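Local coordinates for protein fumarate lyase (Mesorhizobium sp., PDB 3C8T) that belongs to the fumarate lyase superfamily, a group of largely helical enzymes, and here assembles from four copies of one chain, at residues A434-D437 with N438-G442; E312-T315 with G316-H319; G45-E49 with D50-G54; L114-R117 with D118-L122; G148-L152 with Q153-P157. All blocks are in the same frame, centred on the assembly; numbering follows the deposited sequence.

Contact 1. Residues A434-D437 with N438-G442; sequences AMVD and NVLGG
Val436 and Leu440 lie one turn apart on the last helix of the chain, side by side and pointing the same way, and they make the tight side of this contact. Val436 CG1, anti to the backbone N (chi1 167°), runs forward to meet Leu440 CD1 at 3.7 Å. Beneath the methyls, Leu440 N donates to Val436 O at 3.0 Å in a nearly straight bond (171°), and Leu440 CG packs 3.4 Å from that same Val436 O. Branched apolar residues suit this buried stripe.

The other side is looser and wetter. Gly441 N still reaches Asp437 O at 2.9 Å, but Gly441 has left helical geometry with a positive phi, which glycine tolerates easily, and so ends the helix. A water carries the line onward: it donates to Asp437 O at 3.0 Å and accepts from Gly442 N at 2.8 Å, so one carbonyl serves two partners. The carboxylate of Asp437 forms a salt bridge with Arg142.

The amide of Asn438 bonds to Ser221 O of a second subunit, whereas Leu440 beds between two helices of its own chain, on Leu168 of helix 160-185 and Ala135 of helix 104-140.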
loop_
_atom_site.group_PDB
_atom_site.type_symbol
_atom_site.label_atom_id
_atom_site.label_comp_id
_atom_site.label_asym_id
_atom_site.label_seq_id
_atom_site.Cartn_x
_atom_site.Cartn_y
_atom_site.Cartn_z
ATOM N N ALA A 434 16.525 35.831 -5.675
ATOM C CA ALA A 434 17.703 35.185 -6.252
ATOM C C ALA A 434 17.498 33.671 -6.431
ATOM O O ALA A 434 17.997 33.088 -7.392
ATOM C CB ALA A 434 18.936 35.474 -5.411
ATOM N N MET A 435 16.753 33.037 -5.525
ATOM C CA MET A 435 16.483 31.595 -5.611
ATOM C C MET A 435 15.616 31.276 -6.833
ATOM O O MET A 435 15.853 30.289 -7.555
ATOM C CB MET A 435 15.827 31.091 -4.305
ATOM C CG MET A 435 16.730 31.147 -3.072
ATOM S SD MET A 435 15.911 30.632 -1.546
ATOM C CE MET A 435 17.341 30.552 -0.462
ATOM N N VAL A 436 14.638 32.133 -7.088
ATOM C CA VAL A 436 13.802 32.027 -8.272
ATOM C C VAL A 436 14.654 32.087 -9.537
ATOM O O VAL A 436 14.459 31.255 -10.439
ATOM C CB VAL A 436 12.698 33.112 -8.328
ATOM C CG1 VAL A 436 12.043 33.184 -9.727
ATOM C CG2 VAL A 436 11.649 32.864 -7.250
ATOM N N ASP A 437 15.567 33.072 -9.603
ATOM C CA ASP A 437 16.450 33.264 -10.768
ATOM C C ASP A 437 17.322 32.032 -11.019
ATOM O O ASP A 437 17.526 31.605 -12.149
ATOM C CB ASP A 437 17.329 34.501 -10.579
ATOM C CG ASP A 437 16.517 35.818 -10.537
ATOM O OD1 ASP A 437 15.360 35.879 -11.067
ATOM O OD2 ASP A 437 17.061 36.795 -9.961
ATOM N N ASN A 438 17.824 31.456 -9.940
ATOM C CA ASN A 438 18.609 30.227 -9.969
ATOM C C ASN A 438 17.882 29.049 -10.607
ATOM O O ASN A 438 18.423 28.362 -11.482
ATOM C CB ASN A 438 19.005 29.851 -8.551
ATOM C CG ASN A 438 20.118 28.840 -8.525
ATOM O OD1 ASN A 438 21.272 29.190 -8.796
ATOM N ND2 ASN A 438 19.792 27.570 -8.236
ATOM N N VAL A 439 16.656 28.792 -10.187
ATOM C CA VAL A 439 15.884 27.704 -10.778
ATOM C C VAL A 439 15.530 27.999 -12.260
ATOM O O VAL A 439 15.661 27.140 -13.124
ATOM C CB VAL A 439 14.608 27.421 -9.937
ATOM C CG1 VAL A 439 13.724 26.345 -10.592
ATOM C CG2 VAL A 439 14.999 27.024 -8.560
ATOM N N LEU A 440 15.075 29.209 -12.540
ATOM C CA LEU A 440 14.735 29.591 -13.917
ATOM C C LEU A 440 15.957 29.463 -14.863
ATOM O O LEU A 440 15.813 29.014 -16.005
ATOM C CB LEU A 440 14.135 30.993 -13.961
ATOM C CG LEU A 440 12.720 31.130 -13.363
ATOM C CD1 LEU A 440 12.273 32.597 -13.390
ATOM C CD2 LEU A 440 11.693 30.301 -14.139
ATOM N N GLY A 441 17.139 29.823 -14.367
ATOM C CA GLY A 441 18.395 29.640 -15.083
ATOM C C GLY A 441 18.364 30.149 -16.508
ATOM O O GLY A 441 18.807 29.442 -17.449
ATOM N N GLY A 442 17.803 31.347 -16.688
ATOM C CA GLY A 442 17.742 31.958 -18.011
ATOM C C GLY A 442 16.607 31.443 -18.884
ATOM O O GLY A 442 16.721 31.445 -20.123
HETATM O O HOH W 1 17.137 33.135 -14.673
#

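Contact 2. Residues E312-T315 with G316-H319; sequences ERAT and GPWH
Pro317 lays the CD side of its ring against the methyl of Ala314, with Pro317 CD 3.7 Å from Ala314 CB and Pro317 CG 3.9 Å from that same methyl. One residue earlier, the aliphatic part of Arg313 reaches the indole, its CD coming obliquely to 4.3 Å from Trp318 CZ3. Beyond CD the chain bends from the indole, and the guanidinium group bonds to Gln105 and to the carbonyl of Ala193.

This is the start of the long helix 315-344, with Ala314 as N-cap. Its carbonyl accepts from Trp318 N at 3.1 Å, and Thr315 O from His319 N at 2.8 Å (157°), the first two rungs of the helix. Proline fits the first turn, since its missing N-H costs no helical bond there. Gly316 fits just before it, having no CB to press against Pro317 CD. Trp318 CG stands anti to its own backbone N (chi1 177°), which sends the indole toward Met108 of helix 104-140 and edge-to-face with Trp322.

Three polar side chains reach other chains: Thr315 OG1 bonds to Asn282 and His319 ND1 to Glu287, both of a third subunit, while Glu312 makes a salt bridge with Lys163 of a second subunit.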
loop_
_atom_site.group_PDB
_atom_site.type_symbol
_atom_site.label_atom_id
_atom_site.label_comp_id
_atom_site.label_asym_id
_atom_site.label_seq_id
_atom_site.Cartn_x
_atom_site.Cartn_y
_atom_site.Cartn_z
ATOM N N GLU A 312 10.215 -18.850 -15.067
ATOM C CA GLU A 312 10.441 -18.356 -16.405
ATOM C C GLU A 312 9.185 -17.635 -16.920
ATOM O O GLU A 312 9.222 -16.951 -17.950
ATOM C CB GLU A 312 10.943 -19.476 -17.332
ATOM C CG GLU A 312 12.423 -19.904 -17.087
ATOM C CD GLU A 312 12.717 -20.352 -15.631
ATOM O OE1 GLU A 312 12.315 -21.487 -15.226
ATOM O OE2 GLU A 312 13.331 -19.559 -14.884
ATOM N N ARG A 313 8.112 -17.720 -16.144
ATOM C CA ARG A 313 6.829 -17.010 -16.409
ATOM C C ARG A 313 5.919 -17.405 -15.273
ATOM O O ARG A 313 5.797 -18.604 -14.934
ATOM C CB ARG A 313 6.170 -17.455 -17.730
ATOM C CG ARG A 313 4.975 -16.563 -18.244
ATOM C CD ARG A 313 4.700 -16.817 -19.769
ATOM N NE ARG A 313 5.929 -16.561 -20.530
ATOM C CZ ARG A 313 6.622 -17.483 -21.201
ATOM N NH1 ARG A 313 6.174 -18.736 -21.307
ATOM N NH2 ARG A 313 7.760 -17.134 -21.815
ATOM N N ALA A 314 5.280 -16.410 -14.690
ATOM C CA ALA A 314 4.263 -16.647 -13.668
ATOM C C ALA A 314 3.050 -15.751 -13.992
ATOM O O ALA A 314 3.158 -14.523 -14.069
ATOM C CB ALA A 314 4.820 -16.374 -12.287
ATOM N N THR A 315 1.909 -16.388 -14.215
ATOM C CA THR A 315 0.728 -15.709 -14.739
ATOM C C THR A 315 0.098 -14.739 -13.703
ATOM O O THR A 315 -0.284 -13.616 -14.043
ATOM C CB THR A 315 -0.241 -16.763 -15.252
ATOM O OG1 THR A 315 -0.267 -17.852 -14.305
ATOM C CG2 THR A 315 0.287 -17.323 -16.580
ATOM N N GLY A 316 0.058 -15.141 -12.442
ATOM C CA GLY A 316 -0.437 -14.262 -11.367
ATOM C C GLY A 316 0.276 -12.912 -11.344
ATOM O O GLY A 316 -0.344 -11.868 -11.605
ATOM N N PRO A 317 1.605 -12.913 -11.037
ATOM C CA PRO A 317 2.347 -11.652 -11.034
ATOM C C PRO A 317 2.202 -10.885 -12.357
ATOM O O PRO A 317 2.111 -9.652 -12.346
ATOM C CB PRO A 317 3.811 -12.111 -10.866
ATOM C CG PRO A 317 3.702 -13.387 -10.089
ATOM C CD PRO A 317 2.476 -14.053 -10.691
ATOM N N TRP A 318 2.221 -11.600 -13.475
ATOM C CA TRP A 318 2.214 -10.940 -14.788
ATOM C C TRP A 318 0.876 -10.224 -15.021
ATOM O O TRP A 318 0.829 -9.102 -15.515
ATOM C CB TRP A 318 2.552 -11.958 -15.887
ATOM C CG TRP A 318 2.509 -11.428 -17.299
ATOM C CD1 TRP A 318 2.824 -10.127 -17.730
ATOM C CD2 TRP A 318 2.198 -12.172 -18.484
ATOM N NE1 TRP A 318 2.693 -10.049 -19.097
ATOM C CE2 TRP A 318 2.312 -11.276 -19.588
ATOM C CE3 TRP A 318 1.856 -13.509 -18.724
ATOM C CZ2 TRP A 318 2.066 -11.669 -20.904
ATOM C CZ3 TRP A 318 1.605 -13.913 -20.051
ATOM C CH2 TRP A 318 1.715 -12.989 -21.124
ATOM N N HIS A 319 -0.202 -10.865 -14.593
ATOM C CA HIS A 319 -1.542 -10.308 -14.680
ATOM C C HIS A 319 -1.638 -8.939 -13.994
ATOM O O HIS A 319 -2.387 -8.068 -14.431
ATOM C CB HIS A 319 -2.537 -11.269 -14.040
ATOM C CG HIS A 319 -3.946 -11.030 -14.473
ATOM N ND1 HIS A 319 -4.638 -11.921 -15.261
ATOM C CD2 HIS A 319 -4.774 -9.975 -14.276
ATOM C CE1 HIS A 319 -5.845 -11.437 -15.506
ATOM N NE2 HIS A 319 -5.949 -10.252 -14.926
#

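Contact 3. Residues G45-E49 with D50-G54; sequences GIIPE and DAAAG
Pro48 meets Ala51 and Ala52 at the N-cap of helix 49-61, just after a Schellman motif has closed helix 23-43; the two lie back to back in the short loop between the helices. The innermost contacts belong to the Pro48 carbonyl. It accepts from Ala52 N at 3.2 Å, with the donor in the carbonyl plane and the N-H bent only modestly (158°). It also receives a weak bond from Ala51 N at 3.1 Å, bent to 126°. One rung later, Ala53 N donates to Glu49 O at 3.1 Å.

Around this backbone core lie small apolar contacts. The proline ring leans over the first turn, Pro48 CG touching Ala51 CB at 3.7 Å. Proline suits the place, because the ring restricts phi and, just before the helix, no helical N-H bond is needed. Alanines suit the turn above, where their short methyls let the ring and a neighbouring isoleucine come close. That isoleucine, Ile47, has CG1 set between the backbone N and the carbonyl carbon (chi1 63°), a setting that brings its end back over the helix start, Ile47 CD1 standing 4.1 Å from Ala52 CB.

Farther out, Tyr97 packs on both Pro48 and Ala51, while Ile47 rests on Gln41 and Ala52 on Ala42, both of the preceding helix. Gly45, whose positive phi a glycine adopts without strain, turns the chain out of that helix, with Ile46 N bonding back to Gln41 O and Gly45 N to Ala42 O. On the outer flank, where Glu49 and Asp50 lie exposed, Asp50 OD1 comes to 3.6 Å from Pro48 CB.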
loop_
_atom_site.group_PDB
_atom_site.type_symbol
_atom_site.label_atom_id
_atom_site.label_comp_id
_atom_site.label_asym_id
_atom_site.label_seq_id
_atom_site.Cartn_x
_atom_site.Cartn_y
_atom_site.Cartn_z
ATOM N N GLY A 45 18.173 -15.104 -43.242
ATOM C CA GLY A 45 17.972 -16.349 -43.999
ATOM C C GLY A 45 17.275 -17.451 -43.220
ATOM O O GLY A 45 17.488 -18.634 -43.479
ATOM N N ILE A 46 16.431 -17.082 -42.267
ATOM C CA ILE A 46 15.845 -18.096 -41.391
ATOM C C ILE A 46 14.509 -18.576 -41.921
ATOM O O ILE A 46 14.127 -19.738 -41.729
ATOM C CB ILE A 46 15.817 -17.656 -39.902
ATOM C CG1 ILE A 46 17.234 -17.760 -39.340
ATOM C CG2 ILE A 46 14.883 -18.533 -39.076
ATOM C CD1 ILE A 46 17.451 -16.937 -38.127
ATOM N N ILE A 47 13.816 -17.677 -42.602
ATOM C CA ILE A 47 12.602 -18.020 -43.321
ATOM C C ILE A 47 12.833 -17.474 -44.736
ATOM O O ILE A 47 13.682 -16.600 -44.885
ATOM C CB ILE A 47 11.324 -17.412 -42.665
ATOM C CG1 ILE A 47 11.353 -15.875 -42.692
ATOM C CG2 ILE A 47 11.115 -17.951 -41.223
ATOM C CD1 ILE A 47 9.965 -15.265 -42.609
ATOM N N PRO A 48 12.147 -18.027 -45.770
ATOM C CA PRO A 48 12.166 -17.493 -47.143
ATOM C C PRO A 48 11.826 -16.012 -47.278
ATOM O O PRO A 48 10.893 -15.523 -46.631
ATOM C CB PRO A 48 11.075 -18.296 -47.872
ATOM C CG PRO A 48 10.465 -19.219 -46.850
ATOM C CD PRO A 48 11.387 -19.297 -45.694
ATOM N N GLU A 49 12.548 -15.339 -48.172
ATOM C CA GLU A 49 12.340 -13.919 -48.435
ATOM C C GLU A 49 10.946 -13.592 -48.947
ATOM O O GLU A 49 10.435 -12.541 -48.637
ATOM C CB GLU A 49 13.401 -13.385 -49.405
ATOM C CG GLU A 49 14.708 -13.010 -48.734
ATOM C CD GLU A 49 15.785 -12.603 -49.744
ATOM O OE1 GLU A 49 16.366 -13.488 -50.417
ATOM O OE2 GLU A 49 16.059 -11.387 -49.853
ATOM N N ASP A 50 10.337 -14.484 -49.728
ATOM C CA ASP A 50 8.961 -14.259 -50.221
ATOM C C ASP A 50 7.904 -14.518 -49.161
ATOM O O ASP A 50 6.786 -14.004 -49.224
ATOM C CB ASP A 50 8.655 -15.078 -51.475
ATOM C CG ASP A 50 9.465 -16.380 -51.549
ATOM O OD1 ASP A 50 9.180 -17.346 -50.786
ATOM O OD2 ASP A 50 10.404 -16.427 -52.382
ATOM N N ALA A 51 8.259 -15.320 -48.172
ATOM C CA ALA A 51 7.368 -15.531 -47.056
ATOM C C ALA A 51 7.254 -14.230 -46.251
ATOM O O ALA A 51 6.158 -13.836 -45.869
ATOM C CB ALA A 51 7.871 -16.682 -46.196
ATOM N N ALA A 52 8.382 -13.564 -46.015
ATOM C CA ALA A 52 8.383 -12.264 -45.296
ATOM C C ALA A 52 7.716 -11.153 -46.110
ATOM O O ALA A 52 6.916 -10.383 -45.575
ATOM C CB ALA A 52 9.824 -11.855 -44.844
ATOM N N ALA A 53 8.025 -11.099 -47.412
ATOM C CA ALA A 53 7.378 -10.163 -48.335
ATOM C C ALA A 53 5.863 -10.335 -48.287
ATOM O O ALA A 53 5.116 -9.364 -48.185
ATOM C CB ALA A 53 7.906 -10.387 -49.761
ATOM N N GLY A 54 5.423 -11.591 -48.338
ATOM C CA GLY A 54 3.999 -11.943 -48.307
ATOM C C GLY A 54 3.387 -11.510 -46.988
ATOM O O GLY A 54 2.321 -10.922 -46.953
#

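Contact 4. Residues L114-R117 with D118-L122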
loop_
_atom_site.group_PDB
_atom_site.type_symbol
_atom_site.label_atom_id
_atom_site.label_comp_id
_atom_site.label_asym_id
_atom_site.label_seq_id
_atom_site.Cartn_x
_atom_site.Cartn_y
_atom_site.Cartn_z
ATOM N N LEU A 114 6.185 -0.979 -27.071
ATOM C CA LEU A 114 5.879 -0.012 -28.118
ATOM C C LEU A 114 4.868 1.049 -27.641
ATOM O O LEU A 114 5.005 2.234 -27.965
ATOM C CB LEU A 114 5.356 -0.720 -29.389
ATOM C CG LEU A 114 6.400 -1.618 -30.071
ATOM C CD1 LEU A 114 5.722 -2.526 -31.099
ATOM C CD2 LEU A 114 7.483 -0.793 -30.693
ATOM N N GLN A 115 3.845 0.618 -26.907
ATOM C CA GLN A 115 2.916 1.549 -26.296
ATOM C C GLN A 115 3.621 2.434 -25.253
ATOM O O GLN A 115 3.452 3.652 -25.262
ATOM C CB GLN A 115 1.808 0.751 -25.649
ATOM C CG GLN A 115 0.834 0.050 -26.643
ATOM C CD GLN A 115 -0.148 -0.849 -25.897
ATOM O OE1 GLN A 115 0.240 -1.584 -25.003
ATOM N NE2 GLN A 115 -1.425 -0.757 -26.233
ATOM N N ILE A 116 4.395 1.834 -24.347
ATOM C CA ILE A 116 5.215 2.604 -23.376
ATOM C C ILE A 116 6.081 3.709 -24.040
ATOM O O ILE A 116 6.218 4.806 -23.483
ATOM C CB ILE A 116 6.077 1.664 -22.465
ATOM C CG1 ILE A 116 5.150 0.777 -21.567
ATOM C CG2 ILE A 116 6.995 2.446 -21.554
ATOM C CD1 ILE A 116 5.886 -0.323 -20.770
ATOM N N ARG A 117 6.669 3.426 -25.209
ATOM C CA ARG A 117 7.357 4.461 -25.970
ATOM C C ARG A 117 6.444 5.656 -26.285
ATOM O O ARG A 117 6.817 6.823 -26.058
ATOM C CB ARG A 117 7.957 3.901 -27.257
ATOM C CG ARG A 117 8.787 4.952 -27.962
ATOM C CD ARG A 117 9.869 4.353 -28.813
ATOM N NE ARG A 117 9.291 3.524 -29.857
ATOM C CZ ARG A 117 10.018 2.826 -30.720
ATOM N NH1 ARG A 117 11.338 2.873 -30.650
ATOM N NH2 ARG A 117 9.419 2.076 -31.626
ATOM N N ASP A 118 5.257 5.373 -26.835
ATOM C CA ASP A 118 4.262 6.439 -27.046
ATOM C C ASP A 118 3.773 7.053 -25.716
ATOM O O ASP A 118 3.621 8.248 -25.623
ATOM C CB ASP A 118 3.056 5.934 -27.858
ATOM C CG ASP A 118 3.442 5.436 -29.271
ATOM O OD1 ASP A 118 4.615 5.632 -29.695
ATOM O OD2 ASP A 118 2.561 4.839 -29.954
ATOM N N GLY A 119 3.490 6.213 -24.712
ATOM C CA GLY A 119 3.091 6.698 -23.376
ATOM C C GLY A 119 4.113 7.671 -22.774
ATOM O O GLY A 119 3.755 8.693 -22.212
ATOM N N LEU A 120 5.387 7.343 -22.886
ATOM C CA LEU A 120 6.422 8.173 -22.315
ATOM C C LEU A 120 6.598 9.493 -23.097
ATOM O O LEU A 120 6.976 10.499 -22.498
ATOM C CB LEU A 120 7.759 7.406 -22.212
ATOM C CG LEU A 120 7.918 6.450 -21.019
ATOM C CD1 LEU A 120 9.250 5.743 -21.174
ATOM C CD2 LEU A 120 7.871 7.189 -19.680
ATOM N N ALA A 121 6.321 9.493 -24.400
ATOM C CA ALA A 121 6.406 10.752 -25.173
ATOM C C ALA A 121 5.293 11.701 -24.769
ATOM O O ALA A 121 5.507 12.923 -24.684
ATOM C CB ALA A 121 6.410 10.510 -26.723
ATOM N N LEU A 122 4.121 11.143 -24.486
ATOM C CA LEU A 122 3.002 11.942 -24.019
ATOM C C LEU A 122 3.229 12.446 -22.578
ATOM O O LEU A 122 2.948 13.609 -22.267
ATOM C CB LEU A 122 1.689 11.146 -24.156
ATOM C CG LEU A 122 0.431 11.797 -23.585
ATOM C CD1 LEU A 122 0.233 13.260 -24.151
ATOM C CD2 LEU A 122 -0.788 10.895 -23.908
HETATM O O HOH W 2 5.937 3.205 -30.252
#
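Gly119 N donates to Gln115 O in a short bond of 2.6 Å, almost straight at the hydrogen (172°) and running nearly along the C=O axis. This is the i to i+4 ladder of an alpha helix, here midway along the long helix 104-140. The next rung, Leu120 N to Ile116 O, is also short at 2.7 Å. The rungs on either side of these two are longer: Asp118 N reaches Leu114 O only weakly, and Ala121 N meets Arg117 O at 3.2 Å.

Where the Leu114 rung weakens, a water takes up the carbonyl. It donates to Leu114 O at 2.7 Å and to Asp118 OD1 at 2.8 Å. Its oxygen also lies in the plane of the Arg117 guanidinium, at its edge, where it accepts a weak bond from Arg117 NE at 3.4 Å. Arg117 and Asp118 are therefore linked through solvent, their charged atoms not in contact, and the opposite charges may attract one another through the water. Each has a stronger partner elsewhere: Asp118 OD2 makes a salt bridge with Arg29, and Arg117 NH2 bonds to the Leu215 carbonyl. A bend at chi3 (62°) turns the arginine toward the Leu215 carbonyl. Beside Asp118, Leu114 packs on Thr33 of helix 23-43.

On another flank the helix is greasy. Ile116 and Leu120 lie alongside one another, and Leu120 goes on to pack against Ser182 and Val185 of helix 160-185; branched apolar side chains suit this buried side. In the greasy pair the closest approach is Ile116 CG2 to Leu120 CD1, 4.0 Å.

Contact 5. Residues G148-L152 with Q153-P157; sequences GRTHL and QHALP
Arg149 and His154 stand side by side on one face of a beta hairpin with a two-residue loop, a type I' turn from Thr150 to Gln153. The backbone bonds come first. Thr150 N donates to Gln153 O at 3.0 Å, with the donor in the carbonyl plane, while the return bond from Gln153 N to Thr150 O, 2.9 Å, comes from above the plane of its carbonyl. Farther from the turn, Ala155 N meets Gly148 O at 2.8 Å. Gly148, lacking a CB, lets Leu156 O come close enough to accept from Gly148 N.

Among the polar side chains, the Arg149 guanidinium and His154 ring have planes 67° apart, and Arg149 NH2 is 4.1 Å from His154 NE2, too far for a hydrogen bond. Both address Glu259 of a fourth subunit, and Arg149 also forms a salt bridge with Glu262 of its own chain.

Apolar contact is slight: Thr150 CG2 touches Ala155 CB at 3.5 Å. At the turn, the Gln153 amide stands at the edge of the His151 ring, their planes nearly perpendicular at 87°. His151 CG sits between its backbone N and carbonyl carbon (chi1 52°), bringing the ring to that amide. A water ties the turn, donating to His151 O at 2.8 Å and accepting from Gln153 NE2 at 2.9 Å.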
loop_
_atom_site.group_PDB
_atom_site.type_symbol
_atom_site.label_atom_id
_atom_site.label_comp_id
_atom_site.label_asym_id
_atom_site.label_seq_id
_atom_site.Cartn_x
_atom_site.Cartn_y
_atom_site.Cartn_z
ATOM N N GLY A 148 4.987 32.926 4.115
ATOM C CA GLY A 148 5.486 31.563 4.236
ATOM C C GLY A 148 4.741 30.825 5.344
ATOM O O GLY A 148 4.438 31.420 6.385
ATOM N N ARG A 149 4.426 29.543 5.135
ATOM C CA ARG A 149 3.729 28.765 6.166
ATOM C C ARG A 149 4.440 27.452 6.545
ATOM O O ARG A 149 4.837 26.655 5.678
ATOM C CB ARG A 149 2.276 28.487 5.739
ATOM C CG ARG A 149 1.446 29.748 5.536
ATOM C CD ARG A 149 0.139 29.481 4.880
ATOM N NE ARG A 149 -0.704 30.687 4.827
ATOM C CZ ARG A 149 -0.934 31.422 3.724
ATOM N NH1 ARG A 149 -0.389 31.090 2.547
ATOM N NH2 ARG A 149 -1.699 32.516 3.807
ATOM N N THR A 150 4.600 27.246 7.845
ATOM C CA THR A 150 5.160 26.012 8.364
ATOM C C THR A 150 4.059 25.502 9.277
ATOM O O THR A 150 3.467 26.289 10.024
ATOM C CB THR A 150 6.486 26.231 9.106
ATOM O OG1 THR A 150 6.250 27.046 10.249
ATOM C CG2 THR A 150 7.510 26.941 8.176
ATOM N N HIS A 151 3.733 24.219 9.126
ATOM C CA HIS A 151 2.543 23.620 9.714
ATOM C C HIS A 151 1.309 24.516 9.698
ATOM O O HIS A 151 0.587 24.639 10.710
ATOM C CB HIS A 151 2.814 23.036 11.107
ATOM C CG HIS A 151 3.470 23.981 12.076
ATOM N ND1 HIS A 151 2.758 24.924 12.802
ATOM C CD2 HIS A 151 4.753 24.054 12.521
ATOM C CE1 HIS A 151 3.587 25.579 13.601
ATOM N NE2 HIS A 151 4.802 25.065 13.455
ATOM N N LEU A 152 1.079 25.113 8.520
ATOM C CA LEU A 152 -0.110 25.899 8.189
ATOM C C LEU A 152 -0.173 27.263 8.886
ATOM O O LEU A 152 -1.179 27.973 8.783
ATOM C CB LEU A 152 -1.421 25.104 8.378
ATOM C CG LEU A 152 -1.503 23.725 7.708
ATOM C CD1 LEU A 152 -2.605 22.902 8.395
ATOM C CD2 LEU A 152 -1.782 23.863 6.184
ATOM N N GLN A 153 0.929 27.631 9.527
ATOM C CA GLN A 153 0.983 28.873 10.299
ATOM C C GLN A 153 2.073 29.827 9.810
ATOM O O GLN A 153 3.091 29.389 9.279
ATOM C CB GLN A 153 1.174 28.544 11.788
ATOM C CG GLN A 153 -0.117 28.010 12.405
ATOM C CD GLN A 153 0.094 27.394 13.752
ATOM O OE1 GLN A 153 0.847 27.918 14.573
ATOM N NE2 GLN A 153 -0.568 26.253 13.998
ATOM N N HIS A 154 1.853 31.129 10.007
ATOM C CA HIS A 154 2.723 32.134 9.435
ATOM C C HIS A 154 4.143 31.927 9.967
ATOM O O HIS A 154 4.353 31.742 11.176
ATOM C CB HIS A 154 2.164 33.537 9.721
ATOM C CG HIS A 154 0.988 33.909 8.854
ATOM N ND1 HIS A 154 0.520 35.206 8.733
ATOM C CD2 HIS A 154 0.173 33.153 8.082
ATOM C CE1 HIS A 154 -0.534 35.231 7.927
ATOM N NE2 HIS A 154 -0.780 33.991 7.541
ATOM N N ALA A 155 5.109 31.870 9.052
ATOM C CA ALA A 155 6.507 31.656 9.452
ATOM C C ALA A 155 7.344 32.919 9.171
ATOM O O ALA A 155 7.559 33.712 10.090
ATOM C CB ALA A 155 7.084 30.401 8.769
ATOM N N LEU A 156 7.781 33.120 7.923
ATOM C CA LEU A 156 8.403 34.371 7.501
ATOM C C LEU A 156 7.812 34.735 6.152
ATOM O O LEU A 156 7.142 33.898 5.529
ATOM C CB LEU A 156 9.925 34.240 7.370
ATOM C CG LEU A 156 10.835 34.024 8.592
ATOM C CD1 LEU A 156 12.264 33.869 8.155
ATOM C CD2 LEU A 156 10.740 35.160 9.654
ATOM N N PRO A 157 8.050 35.980 5.674
ATOM C CA PRO A 157 7.611 36.278 4.317
ATOM C C PRO A 157 8.291 35.418 3.224
ATOM O O PRO A 157 9.489 35.143 3.318
ATOM C CB PRO A 157 7.999 37.753 4.154
ATOM C CG PRO A 157 8.111 38.269 5.536
ATOM C CD PRO A 157 8.651 37.156 6.319
HETATM O O HOH W 3 -1.741 24.223 12.239
#

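In the fold
From the N terminus, contact 3 comes first, at the corner between helices 23-43 and 49-61. Contact 4 follows inside helix 104-140, and contact 5 folds strand 145-150 back onto 153-155. Contact 2 starts helix 315-344, and contact 1 ends helix 432-440. Every one is local and they run in series, so none nests in or crosses another; contact 5 alone closes a hairpin. Contacts 3 and 5 lie farthest apart, centres about 70 Å from each other along the elongated chain. Contacts 2 and 5, about 49 Å apart by centres within one chain, meet between subunits: Glu312 bonds to the Arg149 backbone of a second subunit.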